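PDB 4WXA: EKC/KEOPS complex subunit PCC1 from Saccharomyces cerevisiae, which serves as the dimerization module of the EKC/KEOPS complex, which is required to form the threonylcarbamoyl group on adenosine 37 of certain tRNAs. Local coordinates for residues L15-E20 / D75-I80. Numbering follows the deposited sequence.
Sequences LKIPFE and DSIKTI
I77 of helix 63-88 meets I17 and L15 of strand 11-18 with a single methyl. I77 CD1 lies 3.8 Å from I17 CD1, tip to tip. I77 CD1 also lies 4.2 Å from L15 CD2, again end to end. I77 holds CG1 anti to its carbonyl carbon (chi1 -67°) and extends further through chi2 (170°), which carries CD1 out from the helix to both strand residues. L15 comes from the strand, next but one to I17, with CG anti to the backbone N (chi1 -180°), and touches with CD2. L15 and I17 are two apart in the strand, so both point their CB toward the helix. K16 and P18, between and beyond them, take the opposite face. The backbones stay well apart, with the CA atoms of I17 and I77 9.3 Å from each other. F19 and I80 also point inward and line the edge without close contact. The F19 ring packs further along helix 63-88, on V81 and M84, and on A25 and A28 of helix 22-31. On the helix, T79 N and T79 OG1 both bond to D75 O, one on each face of the carbonyl. K78 NZ hydrogen-bonds to Q78 OE1 and T75 OG1 of the GON7 chain. L15 and K16 pair in an antiparallel ladder with a GON7 strand, so the sheet runs on into that subunit. No hydrogen bond or salt bridge links segments 15-20 and 75-80. The methyls of I77, I17 and L15 make the closest contacts and F19 and I80 add cover, so apolar packing joins these segments without directional bonds.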
loop_
_atom_site.group_PDB
_atom_site.type_symbol
_atom_site.label_atom_id
_atom_site.label_comp_id
_atom_site.label_asym_id
_atom_site.label_seq_id
_atom_site.Cartn_x
_atom_site.Cartn_y
_atom_site.Cartn_z
ATOM N N LEU A 15 3.502 -0.415 6.297
ATOM C CA LEU A 15 2.622 -1.406 6.789
ATOM C C LEU A 15 3.355 -2.358 7.773
ATOM O O LEU A 15 4.458 -2.832 7.476
ATOM C CB LEU A 15 2.175 -2.124 5.576
ATOM C CG LEU A 15 1.206 -3.263 5.783
ATOM C CD1 LEU A 15 -0.114 -2.815 6.398
ATOM C CD2 LEU A 15 0.918 -3.853 4.402
ATOM N N LYS A 16 2.807 -2.582 8.964
ATOM C CA LYS A 16 3.469 -3.531 9.958
ATOM C C LYS A 16 2.563 -4.707 10.274
ATOM O O LYS A 16 1.408 -4.514 10.657
ATOM C CB LYS A 16 3.815 -2.835 11.243
ATOM C CG LYS A 16 4.393 -1.437 11.100
ATOM C CD LYS A 16 4.834 -0.979 12.464
ATOM C CE LYS A 16 5.728 0.229 12.440
ATOM N NZ LYS A 16 5.019 1.486 12.093
ATOM N N ILE A 17 3.065 -5.922 10.092
ATOM C CA ILE A 17 2.222 -7.097 10.168
ATOM C C ILE A 17 2.758 -8.095 11.205
ATOM O O ILE A 17 3.732 -8.765 10.960
ATOM C CB ILE A 17 2.144 -7.761 8.795
ATOM C CG1 ILE A 17 1.451 -6.805 7.804
ATOM C CG2 ILE A 17 1.348 -9.053 8.796
ATOM C CD1 ILE A 17 2.245 -6.786 6.534
ATOM N N PRO A 18 2.100 -8.197 12.378
ATOM C CA PRO A 18 2.545 -9.076 13.447
ATOM C C PRO A 18 2.179 -10.508 13.234
ATOM O O PRO A 18 1.025 -10.848 13.214
ATOM C CB PRO A 18 1.869 -8.544 14.692
ATOM C CG PRO A 18 1.172 -7.321 14.290
ATOM C CD PRO A 18 1.060 -7.277 12.809
ATOM N N PHE A 19 3.163 -11.357 13.043
ATOM C CA PHE A 19 2.884 -12.783 12.983
ATOM C C PHE A 19 3.059 -13.422 14.391
ATOM O O PHE A 19 3.497 -12.799 15.328
ATOM C CB PHE A 19 3.859 -13.404 11.997
ATOM C CG PHE A 19 3.546 -13.120 10.574
ATOM C CD1 PHE A 19 4.028 -12.021 9.988
ATOM C CD2 PHE A 19 2.778 -13.991 9.827
ATOM C CE1 PHE A 19 3.757 -11.755 8.661
ATOM C CE2 PHE A 19 2.507 -13.751 8.504
ATOM C CZ PHE A 19 3.009 -12.615 7.910
ATOM N N GLU A 20 2.754 -14.687 14.523
ATOM C CA GLU A 20 2.888 -15.375 15.816
ATOM C C GLU A 20 4.361 -15.603 16.221
ATOM O O GLU A 20 4.718 -15.451 17.347
ATOM C CB GLU A 20 2.156 -16.718 15.776
ATOM C CG GLU A 20 0.693 -16.738 15.322
ATOM C CD GLU A 20 0.055 -18.146 15.376
ATOM N N ASP A 75 -2.533 -8.164 -1.199
ATOM C CA ASP A 75 -3.166 -9.426 -1.616
ATOM C C ASP A 75 -2.188 -10.574 -1.471
ATOM O O ASP A 75 -2.538 -11.635 -0.989
ATOM C CB ASP A 75 -3.679 -9.369 -3.064
ATOM C CG ASP A 75 -5.092 -8.708 -3.191
ATOM O OD1 ASP A 75 -5.868 -8.600 -2.192
ATOM O OD2 ASP A 75 -5.427 -8.317 -4.329
ATOM N N SER A 76 -0.954 -10.352 -1.882
ATOM C CA SER A 76 0.064 -11.404 -1.759
ATOM C C SER A 76 0.265 -11.833 -0.294
ATOM O O SER A 76 0.366 -13.011 0.030
ATOM C CB SER A 76 1.383 -10.918 -2.366
ATOM O OG SER A 76 1.251 -10.932 -3.764
ATOM N N ILE A 77 0.289 -10.848 0.573
ATOM C CA ILE A 77 0.532 -11.073 1.967
ATOM C C ILE A 77 -0.600 -11.899 2.577
ATOM O O ILE A 77 -0.353 -12.875 3.298
ATOM C CB ILE A 77 0.679 -9.766 2.711
ATOM C CG1 ILE A 77 1.950 -9.034 2.278
ATOM C CG2 ILE A 77 0.708 -10.049 4.195
ATOM C CD1 ILE A 77 2.008 -7.582 2.828
ATOM N N LYS A 78 -1.829 -11.562 2.236
ATOM C CA LYS A 78 -2.980 -12.355 2.682
ATOM C C LYS A 78 -2.867 -13.782 2.246
ATOM O O LYS A 78 -3.281 -14.666 2.987
ATOM C CB LYS A 78 -4.294 -11.806 2.177
ATOM C CG LYS A 78 -4.648 -10.486 2.860
ATOM C CD LYS A 78 -6.052 -9.926 2.565
ATOM C CE LYS A 78 -6.352 -9.646 1.108
ATOM N NZ LYS A 78 -7.776 -9.183 1.021
ATOM N N THR A 79 -2.368 -14.009 1.032
ATOM C CA THR A 79 -2.271 -15.385 0.519
ATOM C C THR A 79 -1.278 -16.186 1.384
ATOM O O THR A 79 -1.521 -17.331 1.752
ATOM C CB THR A 79 -1.746 -15.432 -0.915
ATOM O OG1 THR A 79 -2.637 -14.738 -1.808
ATOM C CG2 THR A 79 -1.619 -16.896 -1.357
ATOM N N ILE A 80 -0.162 -15.544 1.703
ATOM C CA ILE A 80 0.853 -16.124 2.551
ATOM C C ILE A 80 0.311 -16.379 3.952
ATOM O O ILE A 80 0.643 -17.409 4.552
ATOM C CB ILE A 80 2.090 -15.217 2.663
ATOM C CG1 ILE A 80 2.824 -15.090 1.305
ATOM C CG2 ILE A 80 3.078 -15.781 3.660
ATOM C CD1 ILE A 80 3.805 -13.933 1.299
#